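Local coordinates for protein Hia (Adhesin) (Haemophilus influenzae, PDB 3EMF) that mediates cell adhesion as a trimeric autotransporter adhesin; this fragment is its HiaBD2 binding domain, a part of the surface-exposed passenger region, at the interface of chains A and B. Numbering follows the deposited sequence. Chains: chain A/B, Hia (Adhesin).

Contact 1: the interface of chains A and B. Residues chain A 71-73, 79; chain B 89-92.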
ATOM      1  N   SER A  71      -4.337   6.160 -10.212  1.00 44.37           N
ATOM      2  CA  SER A  71      -4.979   6.666 -11.417  1.00 43.57           C
ATOM      3  C   SER A  71      -4.449   8.028 -11.820  1.00 43.92           C
ATOM      4  O   SER A  71      -4.020   8.807 -10.967  1.00 37.69           O
ATOM      5  CB  SER A  71      -6.488   6.764 -11.191  1.00 45.29           C
ATOM      6  OG  SER A  71      -7.039   5.478 -10.985  1.00 43.39           O
ATOM      7  N   SER A  72      -4.479   8.308 -13.121  1.00 34.22           N
ATOM      8  CA  SER A  72      -4.153   9.629 -13.641  1.00 29.64           C
ATOM      9  C   SER A  72      -5.234  10.015 -14.619  1.00 34.46           C
ATOM     10  O   SER A  72      -5.724   9.176 -15.383  1.00 42.17           O
ATOM     11  CB  SER A  72      -2.805   9.634 -14.371  1.00 37.04           C
ATOM     12  OG  SER A  72      -2.843   8.803 -15.525  1.00 46.85           O
ATOM     13  N   LYS A  73      -5.598  11.284 -14.597  1.00 41.22           N
ATOM     14  CA  LYS A  73      -6.631  11.803 -15.478  1.00 51.08           C
ATOM     15  C   LYS A  73      -6.180  13.160 -16.003  1.00 54.65           C
ATOM     16  O   LYS A  73      -5.937  14.083 -15.226  1.00 50.50           O
ATOM     17  CB  LYS A  73      -7.941  11.933 -14.703  1.00 52.09           C
ATOM     18  CG  LYS A  73      -9.038  12.694 -15.404  1.00 57.67           C
ATOM     19  CD  LYS A  73     -10.239  12.838 -14.485  1.00 63.02           C
ATOM     20  CE  LYS A  73     -11.296  13.744 -15.094  1.00 75.41           C
ATOM     21  NZ  LYS A  73     -11.767  13.238 -16.413  1.00 79.18           N
ATOM     22  N   GLU A  79     -10.030   8.359 -16.693  1.00 43.94           N
ATOM     23  CA  GLU A  79      -8.945   7.869 -15.842  1.00 44.40           C
ATOM     24  C   GLU A  79      -8.230   6.652 -16.415  1.00 43.71           C
ATOM     25  O   GLU A  79      -8.872   5.691 -16.844  1.00 53.75           O
ATOM     26  CB  GLU A  79      -9.497   7.464 -14.474  1.00 46.39           C
ATOM     27  CG  GLU A  79     -10.328   8.513 -13.771  1.00 61.97           C
ATOM     28  CD  GLU A  79     -10.991   7.960 -12.515  1.00 68.60           C
ATOM     29  OE1 GLU A  79     -10.874   6.739 -12.281  1.00 69.76           O
ATOM     30  OE2 GLU A  79     -11.630   8.738 -11.769  1.00 68.19           O
TER
ATOM     31  N   GLU B  89      -8.304   4.257  -3.534  1.00 36.09           N
ATOM     32  CA  GLU B  89      -7.785   4.802  -4.792  1.00 37.34           C
ATOM     33  C   GLU B  89      -7.175   6.202  -4.661  1.00 27.98           C
ATOM     34  O   GLU B  89      -7.730   7.092  -4.004  1.00 32.27           O
ATOM     35  CB  GLU B  89      -8.875   4.807  -5.871  1.00 40.74           C
ATOM     36  CG  GLU B  89      -8.375   5.294  -7.244  1.00 43.93           C
ATOM     37  CD  GLU B  89      -9.378   5.088  -8.377  1.00 48.68           C
ATOM     38  OE1 GLU B  89     -10.498   4.597  -8.115  1.00 46.99           O
ATOM     39  OE2 GLU B  89      -9.045   5.433  -9.536  1.00 48.99           O
ATOM     40  N   VAL B  90      -6.020   6.398  -5.279  1.00 31.04           N
ATOM     41  CA  VAL B  90      -5.472   7.739  -5.378  1.00 30.46           C
ATOM     42  C   VAL B  90      -5.422   8.153  -6.841  1.00 29.43           C
ATOM     43  O   VAL B  90      -4.784   7.503  -7.654  1.00 25.92           O
ATOM     44  CB  VAL B  90      -4.075   7.859  -4.758  1.00 26.38           C
ATOM     45  CG1 VAL B  90      -3.630   9.307  -4.810  1.00 30.95           C
ATOM     46  CG2 VAL B  90      -4.098   7.368  -3.312  1.00 22.48           C
ATOM     47  N   LEU B  91      -6.115   9.241  -7.146  1.00 35.57           N
ATOM     48  CA  LEU B  91      -6.197   9.774  -8.488  1.00 38.16           C
ATOM     49  C   LEU B  91      -5.343  11.036  -8.592  1.00 35.94           C
ATOM     50  O   LEU B  91      -5.506  11.958  -7.809  1.00 35.11           O
ATOM     51  CB  LEU B  91      -7.653  10.097  -8.818  1.00 37.87           C
ATOM     52  CG  LEU B  91      -7.886  10.802 -10.154  1.00 41.86           C
ATOM     53  CD1 LEU B  91      -7.264  10.001 -11.298  1.00 31.86           C
ATOM     54  CD2 LEU B  91      -9.375  11.029 -10.402  1.00 46.93           C
ATOM     55  N   PHE B  92      -4.415  11.050  -9.542  1.00 37.88           N
ATOM     56  CA  PHE B  92      -3.618  12.235  -9.825  1.00 39.68           C
ATOM     57  C   PHE B  92      -4.200  12.875 -11.068  1.00 45.07           C
ATOM     58  O   PHE B  92      -4.185  12.286 -12.159  1.00 45.45           O
ATOM     59  CB  PHE B  92      -2.138  11.869 -10.003  1.00 35.78           C
ATOM     60  CG  PHE B  92      -1.503  11.387  -8.727  1.00 33.53           C
ATOM     61  CD1 PHE B  92      -0.862  12.279  -7.879  1.00 39.08           C
ATOM     62  CD2 PHE B  92      -1.626  10.065  -8.343  1.00 28.26           C
ATOM     63  CE1 PHE B  92      -0.309  11.855  -6.671  1.00 36.76           C
ATOM     64  CE2 PHE B  92      -1.072   9.626  -7.139  1.00 38.28           C
ATOM     65  CZ  PHE B  92      -0.417  10.534  -6.303  1.00 32.42           C
TER
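An intersubunit parallel β-pairing, in the Trp-ring domain of the adhesin, joins strand 67-74 of chain A to strand 89-94 of chain B. Its register is set by A:Ser71 opposite B:Leu91 and A:Ser72 opposite B:Phe92. The ladder starts with A:Ser71 N donating to the B:Val90 carbonyl O at 2.9 Å. It continues with B:Phe92 N donating to A:Ser71 O at 2.7 Å, a nearly straight bond (179° at the hydrogen). The third rung runs from A:Lys73 N to B:Phe92 O at 3.0 Å. Both polar backbone atoms of A:Ser71 are therefore used across the boundary.

Side chains alternate about this pairing. On one face, the hydroxyl OG of A:Ser71 donates to carboxylate OE2 of B:Glu89 over a short 2.5 Å, meeting that oxygen on its anti side and somewhat out of the carboxylate plane. The extended chain of B:Glu89, with CG anti to the backbone N (chi1 -177°), sends the carboxylate across towards chain A, to this serine. A:Glu79 OE1 comes within 3.5 Å of B:Glu89 OE2, the two carboxylates being turned almost perpendicular; such proximity may favour a proton on one of them. B:Leu91, on the same face, splits its branches: CD1 presses on CB of A:Ser71 at 3.3 Å, tighter than normal packing, while CD2 lies 3.5 Å from A:Glu79 OE2. The leucine chain crosses that of A:Glu79 at roughly a right angle, and its CD1 also reaches CB of A:Lys73. On the opposite face, the B:Phe92 ring presents an edge to A:Ser71 O, which lies in the ring plane 3.8 Å from CD2.

Chain A thus extends its sheet with a strand from a neighbouring subunit, and A:Glu79, in the loop just before strand 80-85, packs against one face of the junction.

Contact 2: the interface of chains A and B. Residues chain A 38-39, 41, 65-67; chain B 63, 86.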
ATOM      1  N   LEU A  38      -7.678  -7.582  -7.006  1.00 29.40           N
ATOM      2  CA  LEU A  38      -7.366  -7.134  -5.646  1.00 25.45           C
ATOM      3  C   LEU A  38      -8.300  -7.857  -4.688  1.00 28.62           C
ATOM      4  O   LEU A  38      -9.426  -8.183  -5.050  1.00 23.54           O
ATOM      5  CB  LEU A  38      -7.528  -5.614  -5.495  1.00 27.31           C
ATOM      6  CG  LEU A  38      -6.607  -4.711  -6.317  1.00 30.81           C
ATOM      7  CD1 LEU A  38      -6.846  -3.218  -5.997  1.00 20.16           C
ATOM      8  CD2 LEU A  38      -5.163  -5.091  -6.059  1.00 30.83           C
ATOM      9  N   LEU A  39      -7.834  -8.084  -3.464  1.00 25.44           N
ATOM     10  CA  LEU A  39      -8.605  -8.797  -2.461  1.00 23.28           C
ATOM     11  C   LEU A  39      -9.877  -8.030  -2.149  1.00 27.18           C
ATOM     12  O   LEU A  39      -9.869  -6.805  -1.993  1.00 28.63           O
ATOM     13  CB  LEU A  39      -7.771  -8.978  -1.184  1.00 21.30           C
ATOM     14  CG  LEU A  39      -8.136 -10.117  -0.225  1.00 31.40           C
ATOM     15  CD1 LEU A  39      -8.099 -11.458  -0.964  1.00 27.20           C
ATOM     16  CD2 LEU A  39      -7.172 -10.124   0.972  1.00 35.00           C
ATOM     17  N   LEU A  41     -11.995  -7.406   0.653  1.00 27.67           N
ATOM     18  CA  LEU A  41     -12.031  -7.584   2.094  1.00 35.59           C
ATOM     19  C   LEU A  41     -13.409  -7.304   2.681  1.00 41.02           C
ATOM     20  O   LEU A  41     -13.726  -7.755   3.781  1.00 46.55           O
ATOM     21  CB  LEU A  41     -10.961  -6.710   2.766  1.00 35.73           C
ATOM     22  CG  LEU A  41      -9.534  -7.251   2.674  1.00 34.27           C
ATOM     23  CD1 LEU A  41      -8.550  -6.260   3.288  1.00 34.37           C
ATOM     24  CD2 LEU A  41      -9.421  -8.606   3.360  1.00 29.97           C
ATOM     25  N   LYS A  65      -2.690 -10.369  -2.950  1.00 17.61           N
ATOM     26  CA  LYS A  65      -3.792  -9.653  -3.584  1.00 18.91           C
ATOM     27  C   LYS A  65      -4.066  -8.305  -2.932  1.00 20.03           C
ATOM     28  O   LYS A  65      -5.040  -7.632  -3.267  1.00 20.40           O
ATOM     29  CB  LYS A  65      -5.062 -10.499  -3.557  1.00 19.12           C
ATOM     30  CG  LYS A  65      -4.943 -11.801  -4.310  1.00 23.70           C
ATOM     31  CD  LYS A  65      -6.326 -12.441  -4.422  1.00 26.51           C
ATOM     32  CE  LYS A  65      -6.279 -13.682  -5.315  1.00 43.84           C
ATOM     33  NZ  LYS A  65      -5.317 -14.705  -4.805  1.00 49.29           N
ATOM     34  N   LEU A  66      -3.191  -7.900  -2.028  1.00 21.99           N
ATOM     35  CA  LEU A  66      -3.286  -6.581  -1.414  1.00 22.89           C
ATOM     36  C   LEU A  66      -2.779  -5.483  -2.339  1.00 20.43           C
ATOM     37  O   LEU A  66      -1.859  -5.682  -3.131  1.00 21.20           O
ATOM     38  CB  LEU A  66      -2.474  -6.557  -0.122  1.00 22.31           C
ATOM     39  CG  LEU A  66      -2.932  -7.444   1.032  1.00 21.64           C
ATOM     40  CD1 LEU A  66      -1.935  -7.268   2.194  1.00 22.61           C
ATOM     41  CD2 LEU A  66      -4.328  -7.098   1.473  1.00 25.40           C
ATOM     42  N   GLY A  67      -3.376  -4.309  -2.232  1.00 23.72           N
ATOM     43  CA  GLY A  67      -2.944  -3.220  -3.068  1.00 25.20           C
ATOM     44  C   GLY A  67      -3.888  -2.052  -3.030  1.00 24.67           C
ATOM     45  O   GLY A  67      -4.920  -2.089  -2.362  1.00 21.84           O
TER
ATOM     46  N   LEU B  63      -5.695  -7.403   8.158  1.00 22.07           N
ATOM     47  CA  LEU B  63      -5.576  -6.882   6.780  1.00 19.84           C
ATOM     48  C   LEU B  63      -6.500  -5.691   6.560  1.00 18.62           C
ATOM     49  O   LEU B  63      -6.202  -4.784   5.788  1.00 22.21           O
ATOM     50  CB  LEU B  63      -5.889  -7.965   5.734  1.00 19.30           C
ATOM     51  CG  LEU B  63      -5.141  -9.290   5.817  1.00 20.09           C
ATOM     52  CD1 LEU B  63      -5.535 -10.196   4.622  1.00 23.16           C
ATOM     53  CD2 LEU B  63      -3.616  -9.076   5.873  1.00 20.24           C
ATOM     54  N   HIS B  86      -6.335  -0.826   1.990  1.00 24.46           N
ATOM     55  CA  HIS B  86      -6.354  -1.767   0.877  1.00 21.41           C
ATOM     56  C   HIS B  86      -7.540  -1.457  -0.042  1.00 20.87           C
ATOM     57  O   HIS B  86      -8.651  -1.241   0.429  1.00 21.60           O
ATOM     58  CB  HIS B  86      -6.443  -3.197   1.370  1.00 23.65           C
ATOM     59  CG  HIS B  86      -6.860  -4.150   0.291  1.00 23.33           C
ATOM     60  ND1 HIS B  86      -6.011  -4.532  -0.718  1.00 22.64           N
ATOM     61  CD2 HIS B  86      -8.049  -4.736   0.032  1.00 22.08           C
ATOM     62  CE1 HIS B  86      -6.652  -5.335  -1.551  1.00 23.86           C
ATOM     63  NE2 HIS B  86      -7.891  -5.482  -1.113  1.00 22.19           N
TER
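B:His86 projects from the loop between strands 80-85 and 89-94 into a pocket of chain A, formed by the loop stretch 38-41, A:Lys65 and A:Leu66, and the start of strand 67-74. Its CB has A:Gly67 O and A:Leu41 CD1 as nearest partners, both at a loose 4.2 Å, and the torsion (chi1 163°, CG roughly anti to the backbone N) sends the imidazole into the neighbouring chain. At the ring root, CG is approached by A:Leu41 CD1. That methyl comes nearer to CD2 of B:His86, at 3.6 Å, and lies off the ring plane, on the same side as CD2 of A:Leu66. A:Leu41 CD1 also touches CB of B:Leu63, extending the apolar contact to helix 60-63, where CD1 of B:Leu63 meets CD2 of A:Leu39.

Further out, B:His86 ND1 accepts from A:Gly67 N at 3.0 Å, with the donor only 5° out of the ring plane. B:His86 CE1 packs against A:Leu66 CA at 3.6 Å. It also faces the carbonyl of A:Lys65. At the tip, NE2 donates to the A:Leu39 carbonyl O, straight at the hydrogen (169°) and in the ring plane. Chain A backbone thus grips both ring nitrogens and fixes the ring's rotation. These bonds suit a ring protonated on NE2; A:Gly67 O also lies 3.1 Å from B:His86 ND1, though well off the ring plane, so a proton there is not excluded. The bond from B:His86 NE2 to A:Leu39 O is short, at 2.5 Å.

About 18 Å separates the C-alpha centres of contact 1 and contact 2, which lie along the same A-B boundary. Strand 67-74 of chain A serves both: its first residue belongs to contact 2 and its later part to contact 1. On chain B, the histidine of contact 2 stands shortly before strand 89-94, which supplies contact 1. One strand is thus joined to its neighbour by a side-chain plug near its start and by backbone pairing further along, which would tend to fix the register of the chains. Repeated round the three subunits, this pattern would interlock the trimer.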